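Local coordinates for Lin1909 protein (Listeria innocua, PDB 3FIJ) that is of uncertain function, binds manganese and may hydrolyse gamma-glutamyl-gamma-aminobutyrate, at residues Y33-A36 / I37-V40; P48-D51 / P52-V56. All coordinates share one frame; numbering follows the deposited sequence.

Contact 1 (Y33-A36 / I37-V40)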
ATOM      1  N   TYR A  33     -24.578  -9.814 -10.695  1.00 23.57           N
ATOM      2  CA  TYR A  33     -26.011  -9.670 -10.923  1.00 21.99           C
ATOM      3  C   TYR A  33     -26.298 -10.115 -12.358  1.00 21.94           C
ATOM      4  O   TYR A  33     -27.296 -10.792 -12.609  1.00 21.03           O
ATOM      5  CB  TYR A  33     -26.486  -8.228 -10.729  1.00 18.05           C
ATOM      6  CG  TYR A  33     -26.394  -7.722  -9.307  1.00 18.06           C
ATOM      7  CD1 TYR A  33     -25.257  -7.053  -8.861  1.00 16.78           C
ATOM      8  CD2 TYR A  33     -27.458  -7.882  -8.410  1.00 16.19           C
ATOM      9  CE1 TYR A  33     -25.172  -6.543  -7.564  1.00 14.81           C
ATOM     10  CE2 TYR A  33     -27.381  -7.372  -7.104  1.00 14.06           C
ATOM     11  CZ  TYR A  33     -26.233  -6.703  -6.700  1.00 14.58           C
ATOM     12  OH  TYR A  33     -26.145  -6.150  -5.451  1.00 17.01           O
ATOM     13  N   VAL A  34     -25.422  -9.749 -13.299  1.00 21.67           N
ATOM     14  CA  VAL A  34     -25.635 -10.160 -14.686  1.00 22.15           C
ATOM     15  C   VAL A  34     -25.404 -11.668 -14.817  1.00 20.82           C
ATOM     16  O   VAL A  34     -26.056 -12.321 -15.630  1.00 20.02           O
ATOM     17  CB  VAL A  34     -24.725  -9.383 -15.722  1.00 22.74           C
ATOM     18  CG1 VAL A  34     -24.299  -8.045 -15.155  1.00 20.60           C
ATOM     19  CG2 VAL A  34     -23.540 -10.224 -16.144  1.00 23.14           C
ATOM     20  N   ASP A  35     -24.486 -12.218 -14.023  1.00 19.58           N
ATOM     21  CA  ASP A  35     -24.236 -13.663 -14.058  1.00 20.07           C
ATOM     22  C   ASP A  35     -25.541 -14.346 -13.662  1.00 19.01           C
ATOM     23  O   ASP A  35     -26.003 -15.274 -14.318  1.00 19.25           O
ATOM     24  CB  ASP A  35     -23.150 -14.088 -13.058  1.00 20.64           C
ATOM     25  CG  ASP A  35     -21.762 -13.582 -13.425  1.00 22.64           C
ATOM     26  OD1 ASP A  35     -21.504 -13.300 -14.616  1.00 19.10           O
ATOM     27  OD2 ASP A  35     -20.915 -13.489 -12.507  1.00 24.49           O
ATOM     28  N   ALA A  36     -26.129 -13.869 -12.574  1.00 18.71           N
ATOM     29  CA  ALA A  36     -27.383 -14.414 -12.075  1.00 18.21           C
ATOM     30  C   ALA A  36     -28.474 -14.385 -13.142  1.00 17.75           C
ATOM     31  O   ALA A  36     -29.136 -15.386 -13.395  1.00 19.42           O
ATOM     32  CB  ALA A  36     -27.829 -13.628 -10.848  1.00 18.79           C
ATOM     33  N   ILE A  37     -28.666 -13.237 -13.772  1.00 16.62           N
ATOM     34  CA  ILE A  37     -29.693 -13.129 -14.790  1.00 16.58           C
ATOM     35  C   ILE A  37     -29.412 -14.054 -15.964  1.00 17.47           C
ATOM     36  O   ILE A  37     -30.308 -14.749 -16.445  1.00 19.36           O
ATOM     37  CB  ILE A  37     -29.819 -11.679 -15.306  1.00 16.63           C
ATOM     38  CG1 ILE A  37     -30.348 -10.775 -14.188  1.00 14.18           C
ATOM     39  CG2 ILE A  37     -30.715 -11.637 -16.537  1.00 15.96           C
ATOM     40  CD1 ILE A  37     -31.610 -11.275 -13.543  1.00 14.43           C
ATOM     41  N   GLN A  38     -28.167 -14.069 -16.425  1.00 16.89           N
ATOM     42  CA  GLN A  38     -27.802 -14.914 -17.555  1.00 17.68           C
ATOM     43  C   GLN A  38     -27.959 -16.399 -17.256  1.00 17.67           C
ATOM     44  O   GLN A  38     -28.409 -17.159 -18.112  1.00 16.89           O
ATOM     45  CB  GLN A  38     -26.375 -14.610 -18.004  1.00 16.34           C
ATOM     46  CG  GLN A  38     -26.265 -13.323 -18.814  1.00 13.47           C
ATOM     47  CD  GLN A  38     -24.824 -12.904 -19.048  1.00 14.01           C
ATOM     48  OE1 GLN A  38     -24.553 -11.988 -19.828  1.00 14.55           O
ATOM     49  NE2 GLN A  38     -23.895 -13.564 -18.366  1.00 12.88           N
ATOM     50  N   LYS A  39     -27.610 -16.810 -16.044  1.00 18.45           N
ATOM     51  CA  LYS A  39     -27.739 -18.209 -15.666  1.00 19.82           C
ATOM     52  C   LYS A  39     -29.208 -18.624 -15.689  1.00 21.71           C
ATOM     53  O   LYS A  39     -29.537 -19.757 -16.010  1.00 23.34           O
ATOM     54  CB  LYS A  39     -27.163 -18.430 -14.262  1.00 20.97           C
ATOM     55  CG  LYS A  39     -27.689 -19.676 -13.532  1.00 23.81           C
ATOM     56  CD  LYS A  39     -27.322 -20.985 -14.232  1.00 25.49           C
ATOM     57  CE  LYS A  39     -26.203 -21.720 -13.514  1.00 26.91           C
ATOM     58  NZ  LYS A  39     -26.559 -22.086 -12.110  1.00 27.05           N
ATOM     59  N   VAL A  40     -30.089 -17.685 -15.377  1.00 21.76           N
ATOM     60  CA  VAL A  40     -31.511 -17.964 -15.308  1.00 20.93           C
ATOM     61  C   VAL A  40     -32.337 -17.814 -16.597  1.00 22.14           C
ATOM     62  O   VAL A  40     -33.530 -18.119 -16.613  1.00 22.31           O
ATOM     63  CB  VAL A  40     -32.101 -17.135 -14.137  1.00 19.77           C
ATOM     64  CG1 VAL A  40     -33.423 -16.527 -14.497  1.00 21.17           C
ATOM     65  CG2 VAL A  40     -32.223 -18.030 -12.919  1.00 17.91           C
TER
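The carbonyl oxygen D35 O receives the amide of K39 at 2.8 Å (N to O). This is one of four consecutive i to i+4 bonds in helix 31-40, which joins the parallel neighbouring strands 6-10 and 43-47 as the helix of a beta-alpha-beta crossover in the glutamine amidotransferase-like domain. The bond from Q38 N to V34 O (2.9 Å) and that from I37 N to Y33 O (3.0 Å) are of the same kind, while V40 N stands 3.2 Å from A36 O with a more bent N-H...O angle of 141°.

The side chains leave this spine in different directions. V34 and Q38 lie side by side and point the same way, and both reach P44 on strand 43-47; Q38 goes on to pack against I49 of a second subunit. I37 is turned to the sheet, where it meets I7, I9 and P44. A36 touches F223 and F233, the latter on helix 227-241, and V40 packs on E230, Q234 and V237 of the same helix, so helix 31-40 is covered on this flank too. Y33 leads away from the following turn; its hydroxyl is hydrogen-bonded to G69 N, and its side chain touches H218 and E220, which with C115 have the geometry of a Cys-His-Glu triad, consistent with the family. K39 starts with CG anti to its backbone N (chi1 158°) and then bends repeatedly, ending with NZ in a salt bridge to E230. In I37, CG1 sits beside the backbone N and comes over the preceding turn, 3.4 Å from Y33 O.

Contact 2 (P48-D51 / P52-V56); sequences PIDD and PSTAV
The extended backbone of P48-D51 turns at P52 into a 3-10 turn, in which D51 O accepts T54 N at 2.7 Å with an N-H...O angle of 166°. The same oxygen is gripped a second time, by the hydroxyl T54 OG1 at 2.7 Å. T54 can do this because OG1 lies between its own backbone N and carbonyl carbon (chi1 65°), which folds the hydroxyl back over the start of the turn; there it also comes 3.4 Å from D50 CG, where the two side chains cross at about a right angle. D51 sets its carboxylate beside the CD corner of P52, with OD1 3.5 Å from P52 CD, these two side chains also crossing at about a right angle. Its OD2 reaches S53 N at 3.3 Å, a weak bond that closes an Asx turn at the entrance to helix 55-60. This helix carries the chain from strand 43-47, the outermost of the sheet within this chain, to strand 64-67, a beta-alpha-beta crossover that passes strand 6-10. S53 OG also approaches D51 OD2, modelled so close that the exact length is doubtful. D50 and T54 both pack on Y96 of helix 91-106, and T54 touches K4 of a second subunit.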
ATOM      1  N   PRO A  48     -27.247   2.674 -17.061  1.00 13.76           N
ATOM      2  CA  PRO A  48     -26.418   3.619 -16.325  1.00 14.38           C
ATOM      3  C   PRO A  48     -27.297   4.678 -15.665  1.00 13.87           C
ATOM      4  O   PRO A  48     -28.497   4.781 -15.939  1.00 11.56           O
ATOM      5  CB  PRO A  48     -25.504   4.197 -17.412  1.00 15.48           C
ATOM      6  CG  PRO A  48     -26.338   4.109 -18.640  1.00 13.89           C
ATOM      7  CD  PRO A  48     -26.955   2.735 -18.502  1.00 15.85           C
ATOM      8  N   ILE A  49     -26.709   5.453 -14.773  1.00 13.13           N
ATOM      9  CA  ILE A  49     -27.481   6.492 -14.132  1.00 16.05           C
ATOM     10  C   ILE A  49     -27.795   7.547 -15.190  1.00 15.33           C
ATOM     11  O   ILE A  49     -26.925   7.942 -15.960  1.00 15.64           O
ATOM     12  CB  ILE A  49     -26.699   7.108 -12.962  1.00 16.81           C
ATOM     13  CG1 ILE A  49     -26.615   6.090 -11.830  1.00 15.50           C
ATOM     14  CG2 ILE A  49     -27.387   8.385 -12.469  1.00 18.98           C
ATOM     15  CD1 ILE A  49     -25.591   6.445 -10.782  1.00 19.29           C
ATOM     16  N   ASP A  50     -29.047   7.983 -15.242  1.00 16.14           N
ATOM     17  CA  ASP A  50     -29.435   8.991 -16.218  1.00 19.53           C
ATOM     18  C   ASP A  50     -30.487   9.907 -15.614  1.00 20.73           C
ATOM     19  O   ASP A  50     -30.910   9.719 -14.474  1.00 19.14           O
ATOM     20  CB  ASP A  50     -29.976   8.317 -17.486  1.00 20.25           C
ATOM     21  CG  ASP A  50     -29.916   9.223 -18.707  1.00 20.72           C
ATOM     22  OD1 ASP A  50     -29.914   8.691 -19.835  1.00 19.04           O
ATOM     23  OD2 ASP A  50     -29.878  10.464 -18.548  1.00 23.60           O
ATOM     24  N   ASP A  51     -30.898  10.910 -16.380  1.00 23.10           N
ATOM     25  CA  ASP A  51     -31.901  11.864 -15.924  1.00 23.60           C
ATOM     26  C   ASP A  51     -33.268  11.198 -15.717  1.00 21.84           C
ATOM     27  O   ASP A  51     -33.737  10.460 -16.579  1.00 21.76           O
ATOM     28  CB  ASP A  51     -32.019  12.994 -16.944  1.00 25.74           C
ATOM     29  CG  ASP A  51     -32.821  14.154 -16.421  1.00 29.42           C
ATOM     30  OD1 ASP A  51     -32.278  14.930 -15.607  1.00 31.14           O
ATOM     31  OD2 ASP A  51     -33.998  14.279 -16.815  1.00 32.27           O
ATOM     32  N   PRO A  52     -33.921  11.455 -14.566  1.00 21.33           N
ATOM     33  CA  PRO A  52     -35.236  10.892 -14.226  1.00 21.36           C
ATOM     34  C   PRO A  52     -36.213  10.847 -15.397  1.00 21.69           C
ATOM     35  O   PRO A  52     -36.923   9.860 -15.595  1.00 21.14           O
ATOM     36  CB  PRO A  52     -35.724  11.809 -13.105  1.00 23.36           C
ATOM     37  CG  PRO A  52     -34.462  12.127 -12.382  1.00 22.73           C
ATOM     38  CD  PRO A  52     -33.476  12.398 -13.521  1.00 21.83           C
ATOM     39  N   SER A  53     -36.245  11.928 -16.170  1.00 22.02           N
ATOM     40  CA  SER A  53     -37.125  12.030 -17.330  1.00 22.05           C
ATOM     41  C   SER A  53     -36.929  10.911 -18.360  1.00 23.29           C
ATOM     42  O   SER A  53     -37.802  10.694 -19.201  1.00 24.25           O
ATOM     43  CB  SER A  53     -36.917  13.373 -18.022  1.00 23.07           C
ATOM     44  OG  SER A  53     -35.602  13.475 -18.541  1.00 24.58           O
ATOM     45  N   THR A  54     -35.795  10.210 -18.309  1.00 21.47           N
ATOM     46  CA  THR A  54     -35.551   9.127 -19.260  1.00 21.08           C
ATOM     47  C   THR A  54     -35.957   7.779 -18.688  1.00 21.42           C
ATOM     48  O   THR A  54     -35.773   6.743 -19.329  1.00 21.90           O
ATOM     49  CB  THR A  54     -34.067   9.030 -19.670  1.00 21.75           C
ATOM     50  OG1 THR A  54     -33.275   8.668 -18.533  1.00 22.88           O
ATOM     51  CG2 THR A  54     -33.574  10.363 -20.217  1.00 20.94           C
ATOM     52  N   ALA A  55     -36.521   7.792 -17.487  1.00 20.99           N
ATOM     53  CA  ALA A  55     -36.933   6.550 -16.841  1.00 20.74           C
ATOM     54  C   ALA A  55     -37.982   5.750 -17.611  1.00 21.07           C
ATOM     55  O   ALA A  55     -37.860   4.527 -17.738  1.00 21.59           O
ATOM     56  CB  ALA A  55     -37.435   6.836 -15.433  1.00 19.81           C
ATOM     57  N   VAL A  56     -39.018   6.406 -18.131  1.00 20.49           N
ATOM     58  CA  VAL A  56     -40.016   5.626 -18.841  1.00 19.58           C
ATOM     59  C   VAL A  56     -39.428   5.020 -20.119  1.00 19.83           C
ATOM     60  O   VAL A  56     -39.814   3.926 -20.514  1.00 20.16           O
ATOM     61  CB  VAL A  56     -41.340   6.442 -19.125  1.00 20.61           C
ATOM     62  CG1 VAL A  56     -41.408   7.675 -18.230  1.00 16.17           C
ATOM     63  CG2 VAL A  56     -41.479   6.773 -20.596  1.00 18.31           C
TER

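How the contacts relate
Contact 1 is mostly buried and lies within one helix, whereas contact 2 is partly exposed and forms where a loop enters the next helix of the chain. Both serve strand 43-47: helix 31-40 leads into it, and 48-56 carries the chain away from it. Regular backbone bonding and nonpolar faces dominate the first; in the second, hydroxyl and carboxylate groups bond to backbone atoms before the helix is established. Within one chain their nearest atoms are about 11 Å apart. Between subunits they do meet, since P48 and D50 of contact 2 pack on V34 and Q38 of a second subunit.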